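Local atomic coordinates of putative phophotriesterase (Proteus mirabilis, PDB entry 3RHG), a protein that binds two zinc ions in its active site and probably hydrolyses ester bonds. Residues L227-P232 / E251-G256. Numbering follows the deposited sequence.
Sequences LAHSDP and EFDMIG. With ZN (zinc ion), chain C; BEZ (benzoic acid), chain D.
Both oxygens of the D253 carboxylate grip the same residue, H229: OD1 takes the ring N-H from ND1 (2.8 Å) and OD2 takes the backbone N-H from H229 N (2.9 Å). Each donor arrives on the syn side and somewhat out of the carboxylate plane, which stands 70° from the imidazole. CG of D253 sits between its own backbone N and carbonyl carbon (chi1 47°), a rotation that brings OD1 to the ND1 edge of the imidazole. The paired bonds fix the ring's rotation and leave NE2 for a zinc ion, 2.0 Å away, which H199 and E166 also bind. A228 CB lies over one ring face, and benzoic acid covers the opposite one, its C3 3.6 Å from H229 CE1. A second carboxylate, that of D231, reaches back from 227-232 to the backbone of 251-256: its OD1 receives the N-H of M254 (2.9 Å) from above the carboxylate plane, while its OD2 takes a weak bond from D253 N. E251 OE1 lies just 2.5 Å from D253 OD2, so one of these buried acids probably holds a proton. M254 bends at chi3 (67°), its SD against P232 CD and its CE reaching the benzoic acid. L227 O accepts E251 N and S230 OG from opposite faces of its plane. E251 O is taken by S230 N, one residue past H229, whose own N-H has turned to D253, where the parallel pairing of strands 225-227 and 249-252 ends. Such a metal-binding histidine, held by a second-shell aspartate at the C-terminal ends of neighbouring barrel strands, belongs to the binuclear zinc site of the amidohydrolase (β/α)8 barrel.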
loop_
_atom_site.group_PDB
_atom_site.type_symbol
_atom_site.label_atom_id
_atom_site.label_comp_id
_atom_site.label_asym_id
_atom_site.label_seq_id
_atom_site.Cartn_x
_atom_site.Cartn_y
_atom_site.Cartn_z
ATOM N N LEU A 227 -15.128 10.866 16.431
ATOM C CA LEU A 227 -14.856 11.494 15.145
ATOM C C LEU A 227 -14.242 10.454 14.207
ATOM O O LEU A 227 -13.108 10.054 14.388
ATOM C CB LEU A 227 -13.956 12.740 15.291
ATOM C CG LEU A 227 -14.505 13.831 16.219
ATOM C CD1 LEU A 227 -13.570 15.067 16.224
ATOM C CD2 LEU A 227 -15.920 14.231 15.755
ATOM N N ALA A 228 -15.005 9.996 13.223
ATOM C CA ALA A 228 -14.497 9.030 12.252
ATOM C C ALA A 228 -13.466 9.679 11.319
ATOM O O ALA A 228 -13.403 10.895 11.170
ATOM C CB ALA A 228 -15.654 8.457 11.397
ATOM N N HIS A 229 -12.674 8.835 10.688
ATOM C CA HIS A 229 -11.718 9.243 9.680
ATOM C C HIS A 229 -10.743 10.291 10.230
ATOM O O HIS A 229 -10.421 11.289 9.578
ATOM C CB HIS A 229 -12.457 9.773 8.443
ATOM C CG HIS A 229 -13.628 8.939 8.031
ATOM N ND1 HIS A 229 -13.627 7.562 8.110
ATOM C CD2 HIS A 229 -14.839 9.282 7.531
ATOM C CE1 HIS A 229 -14.793 7.091 7.704
ATOM N NE2 HIS A 229 -15.544 8.111 7.329
ATOM N N SER A 230 -10.265 10.053 11.446
ATOM C CA SER A 230 -9.239 10.902 12.011
ATOM C C SER A 230 -7.873 10.579 11.392
ATOM O O SER A 230 -6.927 11.351 11.566
ATOM C CB SER A 230 -9.184 10.710 13.536
ATOM O OG SER A 230 -10.403 11.125 14.152
ATOM N N ASP A 231 -7.769 9.451 10.677
ATOM C CA ASP A 231 -6.460 8.975 10.207
ATOM C C ASP A 231 -5.685 10.027 9.395
ATOM O O ASP A 231 -4.494 10.222 9.621
ATOM C CB ASP A 231 -6.567 7.666 9.393
ATOM C CG ASP A 231 -7.558 6.665 9.995
ATOM O OD1 ASP A 231 -7.156 5.495 10.170
ATOM O OD2 ASP A 231 -8.727 7.043 10.286
ATOM N N PRO A 232 -6.349 10.708 8.432
ATOM C CA PRO A 232 -5.542 11.605 7.595
ATOM C C PRO A 232 -5.070 12.869 8.306
ATOM O O PRO A 232 -4.304 13.639 7.711
ATOM C CB PRO A 232 -6.489 11.956 6.426
ATOM C CG PRO A 232 -7.519 10.838 6.421
ATOM C CD PRO A 232 -7.723 10.568 7.905
ATOM N N GLU A 251 -11.327 8.337 16.186
ATOM C CA GLU A 251 -11.383 7.017 15.589
ATOM C C GLU A 251 -10.496 6.967 14.353
ATOM O O GLU A 251 -10.670 7.760 13.403
ATOM C CB GLU A 251 -12.825 6.684 15.210
ATOM C CG GLU A 251 -13.008 5.363 14.491
ATOM C CD GLU A 251 -14.476 5.099 14.267
ATOM O OE1 GLU A 251 -15.038 5.475 13.196
ATOM O OE2 GLU A 251 -15.092 4.558 15.198
ATOM N N PHE A 252 -9.524 6.057 14.386
ATOM C CA PHE A 252 -8.643 5.771 13.274
ATOM C C PHE A 252 -9.234 4.552 12.631
ATOM O O PHE A 252 -8.949 3.418 13.033
ATOM C CB PHE A 252 -7.203 5.532 13.760
ATOM C CG PHE A 252 -6.533 6.782 14.283
ATOM C CD1 PHE A 252 -5.614 7.475 13.499
ATOM C CD2 PHE A 252 -6.837 7.270 15.552
ATOM C CE1 PHE A 252 -5.001 8.648 13.977
ATOM C CE2 PHE A 252 -6.237 8.425 16.054
ATOM C CZ PHE A 252 -5.302 9.117 15.271
ATOM N N ASP A 253 -10.116 4.779 11.664
ATOM C CA ASP A 253 -10.887 3.692 11.089
ATOM C C ASP A 253 -10.481 3.383 9.640
ATOM O O ASP A 253 -11.213 2.681 8.933
ATOM C CB ASP A 253 -12.389 4.028 11.163
ATOM C CG ASP A 253 -12.690 5.426 10.683
ATOM O OD1 ASP A 253 -12.030 5.844 9.723
ATOM O OD2 ASP A 253 -13.538 6.123 11.286
ATOM N N MET A 254 -9.306 3.853 9.209
ATOM C CA MET A 254 -8.860 3.613 7.824
ATOM C C MET A 254 -7.603 2.764 7.846
ATOM O O MET A 254 -6.773 2.813 6.939
ATOM C CB MET A 254 -8.624 4.934 7.098
ATOM C CG MET A 254 -9.882 5.775 7.059
ATOM S SD MET A 254 -9.604 7.521 6.654
ATOM C CE MET A 254 -9.046 7.410 4.965
ATOM N N ILE A 255 -7.463 1.964 8.903
ATOM C CA ILE A 255 -6.216 1.234 9.078
ATOM C C ILE A 255 -6.143 0.103 8.082
ATOM O O ILE A 255 -7.006 -0.781 8.078
ATOM C CB ILE A 255 -6.079 0.734 10.542
ATOM C CG1 ILE A 255 -5.939 1.946 11.471
ATOM C CG2 ILE A 255 -4.853 -0.216 10.707
ATOM C CD1 ILE A 255 -5.986 1.593 12.950
ATOM N N GLY A 256 -5.108 0.131 7.237
ATOM C CA GLY A 256 -4.983 -0.823 6.148
ATOM C C GLY A 256 -5.864 -0.533 4.940
ATOM O O GLY A 256 -6.045 -1.406 4.070
HETATM ZN ZN ZN C . -17.394 8.045 6.476
HETATM C C BEZ D . -13.933 9.914 2.188
HETATM O O1 BEZ D . -14.323 10.827 2.947
HETATM O O2 BEZ D . -13.976 10.081 0.945
HETATM C C1 BEZ D . -13.414 8.627 2.744
HETATM C C2 BEZ D . -13.487 8.354 4.113
HETATM C C3 BEZ D . -13.011 7.141 4.606
HETATM C C4 BEZ D . -12.443 6.213 3.743
HETATM C C5 BEZ D . -12.361 6.495 2.383
HETATM C C6 BEZ D . -12.848 7.697 1.874
#